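Local coordinates for protein endo-beta-1,2-glucanase (Talaromyces funiculosus, PDB 6IMV) that hydrolyses internal beta-1,2-glucosidic linkages of beta-1,2-glucan, as a fungal endo-acting glycoside hydrolase, at residues E12-Y21 against F33-E41; T294-S302 against S363-Q373. All coordinates share one frame; numbering follows the deposited sequence.

Overall arrangement
Contact 1 comes first along the chain: the N-terminal segment 12-21 lies on helix 30-41, with helix 23-28 in between. Contact 2 follows much later and joins residues 294-302, running off the end of strand 290-296 of a two-stranded hairpin, to the loop 363-373 that follows strand 357-362. The two centres are 31 Å apart and the nearest atoms about 17 Å, so they do not touch and share neither a helix nor a strand. Contact 1 lies about 22 Å from the centre of the chain and holds the start of the modelled chain against helix 30-41. Contact 2, about 17 Å from that centre, brings Tyr299 and Trp300 next to a bound glucose.

Contact 1 of 2, residues E12-Y21 against F33-E41; sequences EPSCRFAHQY and FINDVLFWE
Phe17 is the apolar centre, its ring thrust from the N-terminal segment against helix 30-41. One edge of it meets the face of Phe33 in an offset edge-to-face pair, with centroids 5.5 Å apart and planes at 66°. CB of Asp36 covers one face, 3.8 Å from the Phe17 centroid, while Phe17 CZ reaches Val37 CG2 at 3.7 Å. The ring gets there because CG lies between the backbone N and the carbonyl carbon (chi1 67°). Phe33 in turn presents its own edge to the face of Tyr21, nearly perpendicular at 88°, which extends the aromatic cluster along the helix. Toward the other end, Trp40 receives the CA of Cys15 over one face, and Cys15 SG sits 4.2 Å from the centroid of its six-membered ring, a sulfur-aromatic contact; Pro13 CD lies over the face of Phe39. At the polar edge, Tyr21 OH donates to Asp36 OD2 at 2.5 Å, meeting it from above the carboxylate plane. The indole N-H of Trp40 bonds Pro13 O at 3.1 Å, in the ring plane but from above the carbonyl plane. The disulfide Cys15-Cys504 ties the segment to the C-terminus. Around this interface, Phe17 and Phe33 rest on Trp401 and Met398 of helix 394-405, Pro13 and Phe39 touch Arg102 of helix 98-104, and Val37 faces Ile443 of helix 433-443.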
# COMPACT_ATOMS: atom_id res chain seq x y z
N GLU A 12 -0.87 16.59 23.93
CA GLU A 12 -1.12 15.61 22.82
C GLU A 12 -2.55 15.78 22.31
O GLU A 12 -3.45 16.15 23.06
CB GLU A 12 -0.82 14.18 23.28
CG GLU A 12 -1.49 13.75 24.57
CD GLU A 12 -1.17 12.32 25.00
OE1 GLU A 12 -2.09 11.62 25.49
OE2 GLU A 12 -0.00 11.90 24.84
N PRO A 13 -2.80 15.55 21.00
CA PRO A 13 -4.06 15.96 20.38
C PRO A 13 -5.27 15.14 20.86
O PRO A 13 -5.11 13.99 21.25
CB PRO A 13 -3.80 15.74 18.88
CG PRO A 13 -2.73 14.67 18.83
CD PRO A 13 -1.89 14.88 20.06
N SER A 14 -6.45 15.76 20.83
CA SER A 14 -7.72 15.04 21.08
C SER A 14 -7.90 13.97 20.01
O SER A 14 -7.44 14.13 18.87
CB SER A 14 -8.92 15.96 21.08
OG SER A 14 -8.72 17.08 21.91
N CYS A 15 -8.60 12.91 20.37
CA CYS A 15 -8.92 11.85 19.45
C CYS A 15 -9.65 12.40 18.21
O CYS A 15 -9.37 11.98 17.09
CB CYS A 15 -9.78 10.78 20.10
SG CYS A 15 -9.96 9.34 19.03
N ARG A 16 -10.58 13.33 18.44
CA ARG A 16 -11.45 13.86 17.40
C ARG A 16 -10.87 15.19 16.88
O ARG A 16 -11.59 16.15 16.72
CB ARG A 16 -12.87 14.00 17.96
CG ARG A 16 -13.97 13.98 16.91
CD ARG A 16 -14.10 12.63 16.23
NE ARG A 16 -15.24 12.56 15.32
CZ ARG A 16 -15.18 12.56 13.99
NH1 ARG A 16 -14.04 12.80 13.36
NH2 ARG A 16 -16.28 12.31 13.30
N PHE A 17 -9.57 15.20 16.56
CA PHE A 17 -8.86 16.43 16.20
C PHE A 17 -9.27 16.94 14.81
O PHE A 17 -9.10 18.13 14.53
CB PHE A 17 -7.34 16.22 16.25
CG PHE A 17 -6.80 15.27 15.21
CD1 PHE A 17 -6.50 15.72 13.93
CD2 PHE A 17 -6.60 13.94 15.51
CE1 PHE A 17 -6.03 14.84 12.97
CE2 PHE A 17 -6.10 13.07 14.55
CZ PHE A 17 -5.82 13.52 13.29
N ALA A 18 -9.79 16.07 13.94
CA ALA A 18 -10.05 16.45 12.55
C ALA A 18 -10.96 17.68 12.48
O ALA A 18 -10.70 18.57 11.68
CB ALA A 18 -10.62 15.30 11.76
N HIS A 19 -12.00 17.74 13.32
CA HIS A 19 -12.94 18.87 13.26
C HIS A 19 -12.53 20.02 14.20
O HIS A 19 -13.23 21.03 14.25
CB HIS A 19 -14.40 18.44 13.43
CG HIS A 19 -14.78 17.82 14.73
ND1 HIS A 19 -15.82 16.91 14.82
CD2 HIS A 19 -14.30 17.98 15.99
CE1 HIS A 19 -15.98 16.54 16.08
NE2 HIS A 19 -15.05 17.18 16.82
N GLN A 20 -11.39 19.88 14.90
CA GLN A 20 -10.78 20.97 15.67
C GLN A 20 -10.05 21.95 14.74
O GLN A 20 -9.75 23.07 15.17
CB GLN A 20 -9.79 20.44 16.71
CG GLN A 20 -10.43 19.73 17.89
CD GLN A 20 -9.41 19.24 18.88
OE1 GLN A 20 -8.30 18.85 18.53
NE2 GLN A 20 -9.76 19.24 20.15
N TYR A 21 -9.72 21.52 13.51
CA TYR A 21 -9.12 22.35 12.47
C TYR A 21 -10.18 22.72 11.42
O TYR A 21 -11.06 21.92 11.13
CB TYR A 21 -8.03 21.59 11.70
CG TYR A 21 -6.78 21.24 12.46
CD1 TYR A 21 -6.77 20.23 13.41
CD2 TYR A 21 -5.58 21.86 12.17
CE1 TYR A 21 -5.62 19.88 14.08
CE2 TYR A 21 -4.41 21.52 12.84
CZ TYR A 21 -4.43 20.52 13.79
OH TYR A 21 -3.28 20.17 14.43
N PHE A 33 -1.08 19.63 11.27
CA PHE A 33 -2.19 18.68 11.15
C PHE A 33 -1.62 17.26 11.04
O PHE A 33 -2.09 16.36 11.71
CB PHE A 33 -3.06 19.03 9.94
CG PHE A 33 -4.30 18.18 9.83
CD1 PHE A 33 -5.43 18.44 10.60
CD2 PHE A 33 -4.34 17.10 8.96
CE1 PHE A 33 -6.56 17.65 10.50
CE2 PHE A 33 -5.47 16.30 8.86
CZ PHE A 33 -6.58 16.57 9.63
N ILE A 34 -0.59 17.09 10.21
CA ILE A 34 -0.00 15.76 9.98
C ILE A 34 0.57 15.19 11.29
O ILE A 34 0.52 13.99 11.52
CB ILE A 34 1.04 15.84 8.85
CG1 ILE A 34 0.35 15.90 7.49
CG2 ILE A 34 2.05 14.71 8.94
CD1 ILE A 34 1.25 16.33 6.35
N ASN A 35 1.10 16.08 12.14
CA ASN A 35 1.64 15.69 13.44
C ASN A 35 0.55 15.05 14.30
O ASN A 35 0.80 14.09 15.04
CB ASN A 35 2.27 16.92 14.11
CG ASN A 35 3.01 16.60 15.38
OD1 ASN A 35 3.96 15.83 15.36
ND2 ASN A 35 2.58 17.22 16.47
N ASP A 36 -0.68 15.59 14.21
CA ASP A 36 -1.82 15.03 14.94
C ASP A 36 -2.22 13.68 14.32
O ASP A 36 -2.48 12.72 15.06
CB ASP A 36 -2.98 16.02 14.98
CG ASP A 36 -2.73 17.17 15.93
OD1 ASP A 36 -1.75 17.09 16.69
OD2 ASP A 36 -3.50 18.14 15.90
N VAL A 37 -2.24 13.63 12.99
CA VAL A 37 -2.60 12.43 12.24
C VAL A 37 -1.70 11.26 12.66
O VAL A 37 -2.20 10.18 12.99
CB VAL A 37 -2.54 12.67 10.72
CG1 VAL A 37 -2.63 11.35 9.95
CG2 VAL A 37 -3.61 13.63 10.27
N LEU A 38 -0.39 11.48 12.64
CA LEU A 38 0.58 10.43 12.89
C LEU A 38 0.42 9.87 14.31
O LEU A 38 0.57 8.66 14.51
CB LEU A 38 1.99 10.98 12.69
CG LEU A 38 2.40 11.22 11.24
CD1 LEU A 38 3.66 12.08 11.18
CD2 LEU A 38 2.60 9.90 10.52
N PHE A 39 0.15 10.75 15.28
CA PHE A 39 -0.02 10.37 16.69
C PHE A 39 -1.13 9.33 16.82
O PHE A 39 -0.93 8.26 17.41
CB PHE A 39 -0.33 11.59 17.57
CG PHE A 39 -0.49 11.28 19.03
CD1 PHE A 39 0.62 11.22 19.86
CD2 PHE A 39 -1.74 11.02 19.58
CE1 PHE A 39 0.48 10.92 21.21
CE2 PHE A 39 -1.88 10.72 20.93
CZ PHE A 39 -0.76 10.67 21.74
N TRP A 40 -2.30 9.62 16.24
CA TRP A 40 -3.45 8.72 16.39
C TRP A 40 -3.32 7.49 15.48
O TRP A 40 -3.71 6.39 15.89
CB TRP A 40 -4.75 9.49 16.21
CG TRP A 40 -5.05 10.26 17.46
CD1 TRP A 40 -4.84 11.59 17.67
CD2 TRP A 40 -5.49 9.71 18.71
NE1 TRP A 40 -5.16 11.91 18.96
CE2 TRP A 40 -5.56 10.78 19.63
CE3 TRP A 40 -5.85 8.43 19.15
CZ2 TRP A 40 -5.98 10.61 20.94
CZ3 TRP A 40 -6.26 8.26 20.46
CH2 TRP A 40 -6.33 9.34 21.34
N GLU A 41 -2.74 7.67 14.28
CA GLU A 41 -2.47 6.53 13.41
C GLU A 41 -1.58 5.50 14.14
O GLU A 41 -1.79 4.29 14.01
CB GLU A 41 -1.81 6.99 12.10
CG GLU A 41 -2.78 7.59 11.08
CD GLU A 41 -4.11 6.88 10.96
OE1 GLU A 41 -4.13 5.67 10.64
OE2 GLU A 41 -5.13 7.54 11.22

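Contact 2 of 2, residues T294-S302 against S363-Q373; sequences TVQKGYWFS and SNAGIPSIANQ. With NAG (2-acetamido-2-deoxy-beta-D-glucopyranose), chain H; GLC (alpha-D-glucopyranose), chain D.
A single parallel beta bridge, Gly298 with Ala371, joins the end of a beta hairpin to a glycosylated loop, next to a bound alpha-glucose probably of the sophorose ligand. Two backbone bonds define it: Gly298 N to Ile370 O at 2.9 Å, with 173° at the hydrogen, and Asn372 N to Gly298 O at 2.8 Å. Further along, Gln373 N bonds Tyr299 O and Ile367 N bonds Trp300 O. Gly366 must be bare, since a CB would collide with Trp300 O. Next to the bridge, Ile370 CD1 sits over the centre of the Phe301 ring, 3.5 Å from its centroid and 1° off the normal, carried there by CG1 lying between backbone N and carbonyl carbon (chi1 50°). Tyr299 is sandwiched, Gln373 CG over one face and the glucose C6 over the other, 3.6 Å from Tyr299 CG; that sugar is also held by Asp247, Glu250 and His304. The Trp300 indole has Asn364 CA 3.5 Å from the centroid of its five-membered ring and Tyr299 CD2 over the opposite face. Replacing Trp300 by alanine is likely to open a gap between Tyr299 CD2 and Asn364 CA and leave the water on Gln373 OE1 without its indole donor. Asn372 ND2 carries an N-acetylglucosamine, and Asn372 OD1 accepts a hydrogen bond from Gln373 NE2. Gln373 OE1 accepts one from a water that itself accepts one from Trp300 NE1, 2.8 Å away in the indole plane.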
# COMPACT_ATOMS: atom_id res chain seq x y z
N THR A 294 -4.69 14.51 -19.26
CA THR A 294 -4.10 13.26 -19.70
C THR A 294 -3.56 12.49 -18.49
O THR A 294 -2.76 13.02 -17.70
CB THR A 294 -2.96 13.49 -20.71
OG1 THR A 294 -3.48 14.26 -21.79
CG2 THR A 294 -2.38 12.19 -21.23
N VAL A 295 -4.00 11.23 -18.38
CA VAL A 295 -3.58 10.36 -17.31
C VAL A 295 -3.21 8.99 -17.88
O VAL A 295 -3.59 8.63 -19.00
CB VAL A 295 -4.69 10.21 -16.24
CG1 VAL A 295 -5.03 11.54 -15.61
CG2 VAL A 295 -5.94 9.54 -16.81
N GLN A 296 -2.48 8.23 -17.07
CA GLN A 296 -2.35 6.79 -17.23
C GLN A 296 -3.70 6.13 -16.94
O GLN A 296 -4.25 6.28 -15.83
CB GLN A 296 -1.31 6.24 -16.27
CG GLN A 296 -1.16 4.73 -16.36
CD GLN A 296 -0.14 4.24 -15.37
OE1 GLN A 296 1.04 4.09 -15.69
NE2 GLN A 296 -0.59 4.01 -14.15
N LYS A 297 -4.22 5.39 -17.91
CA LYS A 297 -5.46 4.66 -17.74
C LYS A 297 -5.30 3.66 -16.60
O LYS A 297 -4.30 2.95 -16.52
CB LYS A 297 -5.85 3.97 -19.05
CG LYS A 297 -7.26 3.41 -19.08
CD LYS A 297 -7.58 2.77 -20.41
CE LYS A 297 -9.01 2.27 -20.46
NZ LYS A 297 -9.30 1.68 -21.79
N GLY A 298 -6.28 3.64 -15.68
CA GLY A 298 -6.26 2.80 -14.50
C GLY A 298 -6.95 1.46 -14.74
O GLY A 298 -7.54 1.22 -15.80
N TYR A 299 -6.88 0.58 -13.75
CA TYR A 299 -7.69 -0.62 -13.77
C TYR A 299 -9.12 -0.22 -13.40
O TYR A 299 -10.04 -0.31 -14.23
CB TYR A 299 -7.07 -1.72 -12.90
CG TYR A 299 -7.65 -3.08 -13.17
CD1 TYR A 299 -7.46 -3.71 -14.39
CD2 TYR A 299 -8.44 -3.72 -12.23
CE1 TYR A 299 -8.01 -4.96 -14.65
CE2 TYR A 299 -8.99 -4.97 -12.47
CZ TYR A 299 -8.78 -5.59 -13.69
OH TYR A 299 -9.33 -6.81 -13.92
N TRP A 300 -9.29 0.28 -12.16
CA TRP A 300 -10.48 1.04 -11.75
C TRP A 300 -10.16 2.53 -11.62
O TRP A 300 -11.08 3.33 -11.51
CB TRP A 300 -11.03 0.52 -10.41
CG TRP A 300 -11.40 -0.93 -10.44
CD1 TRP A 300 -12.47 -1.48 -11.08
CD2 TRP A 300 -10.70 -2.00 -9.80
NE1 TRP A 300 -12.46 -2.84 -10.90
CE2 TRP A 300 -11.41 -3.19 -10.09
CE3 TRP A 300 -9.55 -2.08 -9.00
CZ2 TRP A 300 -11.01 -4.43 -9.62
CZ3 TRP A 300 -9.15 -3.31 -8.53
CH2 TRP A 300 -9.86 -4.47 -8.85
N PHE A 301 -8.87 2.87 -11.59
CA PHE A 301 -8.34 4.17 -11.11
C PHE A 301 -8.64 4.33 -9.61
O PHE A 301 -8.84 5.45 -9.13
CB PHE A 301 -8.87 5.35 -11.94
CG PHE A 301 -7.86 6.45 -12.14
CD1 PHE A 301 -6.96 6.40 -13.19
CD2 PHE A 301 -7.78 7.52 -11.25
CE1 PHE A 301 -6.01 7.39 -13.37
CE2 PHE A 301 -6.84 8.52 -11.44
CZ PHE A 301 -5.96 8.45 -12.50
N SER A 302 -8.66 3.20 -8.89
CA SER A 302 -8.51 3.17 -7.45
C SER A 302 -7.12 3.69 -7.10
O SER A 302 -6.13 3.34 -7.78
CB SER A 302 -8.70 1.76 -6.93
OG SER A 302 -8.23 1.64 -5.60
N SER A 363 -13.93 -3.82 -4.46
CA SER A 363 -12.73 -3.71 -5.29
C SER A 363 -12.84 -2.54 -6.26
O SER A 363 -11.86 -1.81 -6.48
CB SER A 363 -12.49 -4.98 -6.08
OG SER A 363 -12.14 -6.04 -5.22
N ASN A 364 -14.02 -2.42 -6.87
CA ASN A 364 -14.23 -1.66 -8.09
C ASN A 364 -14.69 -0.24 -7.74
O ASN A 364 -15.74 0.21 -8.19
CB ASN A 364 -15.20 -2.39 -9.02
CG ASN A 364 -16.56 -2.65 -8.40
OD1 ASN A 364 -16.67 -2.79 -7.19
ND2 ASN A 364 -17.59 -2.73 -9.22
N ALA A 365 -13.86 0.49 -6.98
CA ALA A 365 -14.13 1.88 -6.61
C ALA A 365 -12.99 2.77 -7.10
O ALA A 365 -11.85 2.68 -6.62
CB ALA A 365 -14.32 2.00 -5.13
N GLY A 366 -13.31 3.64 -8.06
CA GLY A 366 -12.34 4.54 -8.66
C GLY A 366 -13.02 5.60 -9.52
O GLY A 366 -13.95 6.26 -9.08
N ILE A 367 -12.52 5.74 -10.75
CA ILE A 367 -12.97 6.77 -11.70
C ILE A 367 -13.18 6.08 -13.04
O ILE A 367 -12.24 5.87 -13.80
CB ILE A 367 -11.96 7.93 -11.79
CG1 ILE A 367 -11.63 8.49 -10.40
CG2 ILE A 367 -12.48 9.01 -12.74
CD1 ILE A 367 -10.82 9.75 -10.42
N PRO A 368 -14.43 5.67 -13.33
CA PRO A 368 -14.72 4.78 -14.46
C PRO A 368 -14.31 5.30 -15.84
O PRO A 368 -13.91 4.51 -16.67
CB PRO A 368 -16.25 4.58 -14.46
CG PRO A 368 -16.79 5.30 -13.23
CD PRO A 368 -15.63 5.96 -12.53
N SER A 369 -14.39 6.61 -16.08
CA SER A 369 -14.15 7.19 -17.42
C SER A 369 -12.68 7.10 -17.83
O SER A 369 -12.35 7.33 -18.99
CB SER A 369 -14.65 8.61 -17.50
OG SER A 369 -13.98 9.45 -16.56
N ILE A 370 -11.78 6.80 -16.88
CA ILE A 370 -10.35 6.70 -17.15
C ILE A 370 -9.83 5.35 -16.65
O ILE A 370 -8.68 5.24 -16.21
CB ILE A 370 -9.60 7.89 -16.51
CG1 ILE A 370 -9.97 8.08 -15.04
CG2 ILE A 370 -9.84 9.16 -17.32
CD1 ILE A 370 -9.18 9.15 -14.33
N ALA A 371 -10.69 4.33 -16.72
CA ALA A 371 -10.46 3.00 -16.14
C ALA A 371 -10.76 1.92 -17.19
O ALA A 371 -11.67 2.08 -18.00
CB ALA A 371 -11.33 2.80 -14.92
N ASN A 372 -9.99 0.84 -17.15
CA ASN A 372 -10.22 -0.37 -17.91
C ASN A 372 -11.58 -0.98 -17.54
O ASN A 372 -12.35 -1.41 -18.41
CB ASN A 372 -9.11 -1.38 -17.66
CG ASN A 372 -9.23 -2.61 -18.53
OD1 ASN A 372 -9.73 -3.64 -18.10
ND2 ASN A 372 -8.79 -2.49 -19.77
N GLN A 373 -11.86 -0.99 -16.23
CA GLN A 373 -13.07 -1.59 -15.67
C GLN A 373 -14.07 -0.49 -15.32
O GLN A 373 -13.90 0.20 -14.32
CB GLN A 373 -12.69 -2.39 -14.42
CG GLN A 373 -11.70 -3.51 -14.71
CD GLN A 373 -12.37 -4.65 -15.43
OE1 GLN A 373 -13.33 -5.24 -14.94
NE2 GLN A 373 -11.85 -4.98 -16.60
C1 NAG H . -8.81 -3.58 -20.71
C2 NAG H . -9.29 -3.12 -22.08
C3 NAG H . -9.14 -4.28 -23.05
C4 NAG H . -7.66 -4.67 -23.11
C5 NAG H . -7.27 -5.20 -21.72
C6 NAG H . -5.82 -5.65 -21.63
C7 NAG H . -11.08 -1.42 -22.08
C8 NAG H . -12.55 -1.19 -21.97
N2 NAG H . -10.68 -2.69 -22.05
O3 NAG H . -9.60 -3.88 -24.33
O4 NAG H . -7.42 -5.59 -24.18
O5 NAG H . -7.48 -4.13 -20.79
O6 NAG H . -4.96 -4.65 -22.20
O7 NAG H . -10.31 -0.49 -22.15
C1 GLC D . -5.91 -7.46 -9.15
C2 GLC D . -5.07 -7.06 -7.95
C3 GLC D . -5.13 -5.56 -7.74
C4 GLC D . -4.65 -4.84 -8.98
C5 GLC D . -5.50 -5.29 -10.18
C6 GLC D . -4.96 -4.72 -11.49
O1 GLC D . -7.28 -7.20 -8.78
O2 GLC D . -5.62 -7.71 -6.80
O3 GLC D . -4.33 -5.16 -6.63
O4 GLC D . -4.69 -3.43 -8.78
O5 GLC D . -5.50 -6.72 -10.29
O6 GLC D . -3.63 -5.19 -11.74
O HOH W 1 -13.77 -5.06 -11.89